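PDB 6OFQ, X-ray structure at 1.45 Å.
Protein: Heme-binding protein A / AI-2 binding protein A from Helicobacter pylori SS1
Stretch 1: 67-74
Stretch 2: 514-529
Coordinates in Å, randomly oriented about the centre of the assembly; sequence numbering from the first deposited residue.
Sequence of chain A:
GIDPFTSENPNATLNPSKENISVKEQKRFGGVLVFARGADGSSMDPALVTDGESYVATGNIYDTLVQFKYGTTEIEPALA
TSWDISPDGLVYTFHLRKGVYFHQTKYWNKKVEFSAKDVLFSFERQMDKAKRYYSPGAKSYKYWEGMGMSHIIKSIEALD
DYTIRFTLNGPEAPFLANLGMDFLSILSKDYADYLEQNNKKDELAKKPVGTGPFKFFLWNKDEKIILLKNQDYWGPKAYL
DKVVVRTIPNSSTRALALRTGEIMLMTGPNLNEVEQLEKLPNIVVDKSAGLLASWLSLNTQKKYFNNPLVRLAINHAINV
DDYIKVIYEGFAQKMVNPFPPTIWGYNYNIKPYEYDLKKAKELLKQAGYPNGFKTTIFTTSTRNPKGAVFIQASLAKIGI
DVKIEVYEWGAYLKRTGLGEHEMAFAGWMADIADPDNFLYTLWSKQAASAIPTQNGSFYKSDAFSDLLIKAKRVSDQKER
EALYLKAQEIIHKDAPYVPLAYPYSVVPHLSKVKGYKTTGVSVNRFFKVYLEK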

# COMPACT_ATOMS: atom_id res chain seq x y z
N GLN A 67 11.17 -10.71 -5.03
CA GLN A 67 11.13 -9.31 -4.72
C GLN A 67 11.05 -8.47 -5.96
O GLN A 67 11.27 -9.01 -7.07
CB GLN A 67 12.30 -8.85 -3.86
CG GLN A 67 13.64 -8.97 -4.56
CD GLN A 67 14.82 -8.76 -3.63
OE1 GLN A 67 14.80 -9.08 -2.45
NE2 GLN A 67 15.92 -8.30 -4.19
N PHE A 68 10.89 -7.16 -5.84
CA PHE A 68 10.83 -6.27 -7.03
C PHE A 68 12.17 -5.57 -7.16
O PHE A 68 12.68 -4.93 -6.22
CB PHE A 68 9.65 -5.32 -6.88
CG PHE A 68 8.38 -6.10 -6.90
CD1 PHE A 68 7.86 -6.56 -8.11
CD2 PHE A 68 7.70 -6.34 -5.74
CE1 PHE A 68 6.72 -7.35 -8.10
CE2 PHE A 68 6.57 -7.12 -5.73
CZ PHE A 68 6.12 -7.69 -6.90
N LYS A 69 12.78 -5.65 -8.33
CA LYS A 69 14.07 -5.01 -8.51
C LYS A 69 13.93 -3.49 -8.25
O LYS A 69 13.01 -2.84 -8.73
CB LYS A 69 14.50 -5.24 -9.96
CG LYS A 69 15.74 -4.45 -10.35
CD LYS A 69 16.26 -4.88 -11.70
CE LYS A 69 17.38 -3.96 -12.12
NZ LYS A 69 17.77 -4.36 -13.51
N TYR A 70 14.77 -2.94 -7.37
CA TYR A 70 14.56 -1.56 -6.92
C TYR A 70 14.41 -0.54 -8.02
O TYR A 70 15.17 -0.56 -9.00
CB TYR A 70 15.66 -1.20 -5.90
CG TYR A 70 15.35 0.13 -5.23
CD1 TYR A 70 14.28 0.21 -4.34
CD2 TYR A 70 15.96 1.33 -5.57
CE1 TYR A 70 13.87 1.43 -3.81
CE2 TYR A 70 15.58 2.53 -4.98
CZ TYR A 70 14.50 2.62 -4.13
OH TYR A 70 14.09 3.80 -3.62
N GLY A 71 13.33 0.23 -7.93
CA GLY A 71 13.05 1.24 -8.93
C GLY A 71 12.12 0.80 -10.04
O GLY A 71 11.76 1.55 -10.95
N THR A 72 11.73 -0.47 -9.94
CA THR A 72 11.00 -1.15 -11.03
C THR A 72 9.79 -1.91 -10.46
O THR A 72 9.59 -2.00 -9.24
CB THR A 72 11.85 -2.14 -11.84
OG1 THR A 72 11.93 -3.39 -11.18
CG2 THR A 72 13.20 -1.57 -12.16
N THR A 73 9.03 -2.52 -11.38
CA THR A 73 7.97 -3.49 -11.06
C THR A 73 8.31 -4.90 -11.52
O THR A 73 7.42 -5.75 -11.60
CB THR A 73 6.62 -3.03 -11.63
OG1 THR A 73 6.68 -3.12 -13.05
CG2 THR A 73 6.32 -1.57 -11.19
N GLU A 74 9.59 -5.16 -11.75
CA GLU A 74 10.07 -6.44 -12.25
C GLU A 74 10.40 -7.41 -11.15
O GLU A 74 11.15 -7.10 -10.21
CB GLU A 74 11.37 -6.19 -13.05
CG GLU A 74 11.24 -5.31 -14.29
CD GLU A 74 12.58 -4.86 -14.87
OE1 GLU A 74 13.67 -5.38 -14.53
OE2 GLU A 74 12.45 -4.02 -15.77
N LYS A 514 21.51 10.13 -2.90
CA LYS A 514 21.46 9.50 -4.22
C LYS A 514 20.89 8.11 -4.11
O LYS A 514 20.91 7.50 -3.04
CB LYS A 514 22.87 9.31 -4.74
CG LYS A 514 23.69 10.57 -4.87
CD LYS A 514 23.03 11.57 -5.78
CE LYS A 514 23.95 12.78 -5.89
NZ LYS A 514 23.44 13.60 -7.02
N GLY A 515 20.37 7.62 -5.25
CA GLY A 515 19.96 6.24 -5.31
C GLY A 515 18.51 5.98 -4.99
O GLY A 515 18.03 4.85 -5.24
N TYR A 516 17.85 6.92 -4.34
CA TYR A 516 16.43 6.74 -4.09
C TYR A 516 15.70 6.81 -5.43
O TYR A 516 16.05 7.64 -6.27
CB TYR A 516 15.91 7.82 -3.15
CG TYR A 516 14.45 7.69 -2.76
CD1 TYR A 516 14.08 6.83 -1.73
CD2 TYR A 516 13.45 8.35 -3.45
CE1 TYR A 516 12.77 6.74 -1.31
CE2 TYR A 516 12.14 8.26 -3.05
CZ TYR A 516 11.80 7.40 -2.03
OH TYR A 516 10.48 7.27 -1.62
N LYS A 517 14.63 6.04 -5.54
CA LYS A 517 13.84 6.05 -6.79
C LYS A 517 12.37 6.18 -6.43
O LYS A 517 11.85 5.47 -5.59
CB LYS A 517 14.15 4.80 -7.62
CG LYS A 517 15.48 4.91 -8.36
CD LYS A 517 15.87 3.72 -9.20
CE LYS A 517 17.15 3.99 -9.96
NZ LYS A 517 18.21 4.80 -9.32
N THR A 518 11.67 7.07 -7.14
CA THR A 518 10.24 7.22 -6.95
C THR A 518 9.44 6.19 -7.82
O THR A 518 8.24 6.05 -7.64
CB THR A 518 9.71 8.63 -7.34
OG1 THR A 518 10.05 8.86 -8.72
CG2 THR A 518 10.26 9.68 -6.40
N THR A 519 10.12 5.57 -8.77
CA THR A 519 9.53 4.63 -9.73
C THR A 519 9.44 3.22 -9.15
O THR A 519 10.16 2.85 -8.23
CB THR A 519 10.36 4.61 -11.02
OG1 THR A 519 11.73 4.29 -10.77
CG2 THR A 519 10.25 6.01 -11.71
N GLY A 520 8.54 2.44 -9.73
CA GLY A 520 8.36 1.03 -9.38
C GLY A 520 7.61 0.88 -8.08
O GLY A 520 6.86 1.76 -7.67
N VAL A 521 7.68 -0.29 -7.46
CA VAL A 521 6.94 -0.58 -6.21
C VAL A 521 7.96 -0.80 -5.08
O VAL A 521 9.15 -1.04 -5.25
CB VAL A 521 5.99 -1.79 -6.42
CG1 VAL A 521 4.90 -1.48 -7.45
CG2 VAL A 521 6.78 -3.04 -6.80
N SER A 522 7.43 -0.80 -3.87
CA SER A 522 8.22 -0.87 -2.64
C SER A 522 9.37 0.15 -2.69
O SER A 522 10.57 -0.18 -2.61
CB SER A 522 8.71 -2.30 -2.34
OG SER A 522 9.27 -2.33 -1.02
N VAL A 523 9.00 1.41 -2.85
CA VAL A 523 9.99 2.44 -3.09
C VAL A 523 10.83 2.88 -1.90
O VAL A 523 11.84 3.53 -2.06
CB VAL A 523 9.37 3.70 -3.77
CG1 VAL A 523 8.60 3.31 -5.02
CG2 VAL A 523 8.44 4.42 -2.80
N ASN A 524 10.32 2.58 -0.70
CA ASN A 524 10.98 3.00 0.54
C ASN A 524 11.87 1.98 1.16
O ASN A 524 12.13 2.00 2.36
CB ASN A 524 9.96 3.57 1.53
CG ASN A 524 9.31 4.82 0.97
OD1 ASN A 524 9.98 5.72 0.47
ND2 ASN A 524 7.97 4.86 0.97
N ARG A 525 12.39 1.08 0.33
CA ARG A 525 13.56 0.27 0.67
C ARG A 525 14.78 1.16 0.46
O ARG A 525 14.88 1.87 -0.56
CB ARG A 525 13.65 -0.92 -0.26
CG ARG A 525 12.58 -1.95 0.07
CD ARG A 525 12.54 -3.07 -0.94
NE ARG A 525 12.11 -2.58 -2.25
CZ ARG A 525 12.33 -3.21 -3.37
NH1 ARG A 525 13.03 -4.32 -3.41
NH2 ARG A 525 11.80 -2.71 -4.48
N PHE A 526 15.68 1.21 1.45
CA PHE A 526 16.82 2.13 1.43
C PHE A 526 18.12 1.47 1.06
O PHE A 526 19.15 2.13 1.12
CB PHE A 526 16.95 2.83 2.81
CG PHE A 526 15.71 3.58 3.21
CD1 PHE A 526 15.19 4.60 2.42
CD2 PHE A 526 15.03 3.23 4.35
CE1 PHE A 526 13.97 5.22 2.70
CE2 PHE A 526 13.85 3.90 4.68
CZ PHE A 526 13.34 4.90 3.88
N PHE A 527 18.17 0.18 0.74
CA PHE A 527 19.41 -0.51 0.44
C PHE A 527 20.25 0.07 -0.68
O PHE A 527 21.46 -0.21 -0.69
CB PHE A 527 19.22 -2.04 0.36
CG PHE A 527 18.33 -2.61 -0.73
CD1 PHE A 527 17.34 -1.93 -1.45
CD2 PHE A 527 18.44 -3.97 -0.95
CE1 PHE A 527 16.51 -2.58 -2.39
CE2 PHE A 527 17.62 -4.63 -1.84
CZ PHE A 527 16.66 -3.94 -2.57
N LYS A 528 19.66 0.78 -1.65
CA LYS A 528 20.40 1.36 -2.79
C LYS A 528 20.70 2.82 -2.57
O LYS A 528 21.33 3.46 -3.40
CB LYS A 528 19.68 1.17 -4.13
CG LYS A 528 19.14 -0.23 -4.36
CD LYS A 528 20.24 -1.29 -4.24
CE LYS A 528 19.68 -2.69 -4.48
NZ LYS A 528 20.68 -3.75 -4.30
N VAL A 529 20.24 3.40 -1.45
CA VAL A 529 20.43 4.85 -1.22
C VAL A 529 21.83 5.09 -0.66
O VAL A 529 22.30 4.32 0.17
CB VAL A 529 19.36 5.39 -0.24
CG1 VAL A 529 19.56 6.88 0.03
CG2 VAL A 529 18.02 5.21 -0.93
O HOH W 1 14.09 -6.02 -1.13
O HOH W 2 11.39 0.16 -6.01

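Tyr-70 is the centre of the contact: its side chain, with chi1 near t, points toward stretch 2 and is buried there, covering far more surface than any neighbour. A tyrosine suits this pocket because its ring fills the space while its hydroxyl, at the tip, pairs with a backbone carbonyl and a backbone amide. Its OH donates to Val-523 O (2.8 Å) and accepts from Lys-517 N (3.0 Å), while the OH also lies over one face of the Tyr-516 ring. Lower down, Tyr-70 CB packs against Phe-527 CE1 at 3.9 Å.

Arg-525 covers the next largest area. One face of its guanidinium lies against Tyr-70, with CD1 of that ring 3.8 Å from NH2, and its edge grips the backbone: NH1 and NH2 both donate to Phe-68 O, at 2.9 and 3.0 Å. Within its own stretch, NE donates to Ser-522 O (2.9 Å), so the planar, multiply donating group ties a turn of stretch 2 to stretch 1.

Val-521 combines both kinds of contact. Its N donates to Thr-72 O (3.1 Å), and its CG2 sits over the Phe-68 ring face, 3.5 Å from CG. Beside it, the backbones approach closely at Gly-520, where a CB would lie 2.3 Å from Thr-72 N; glycine removes that clash.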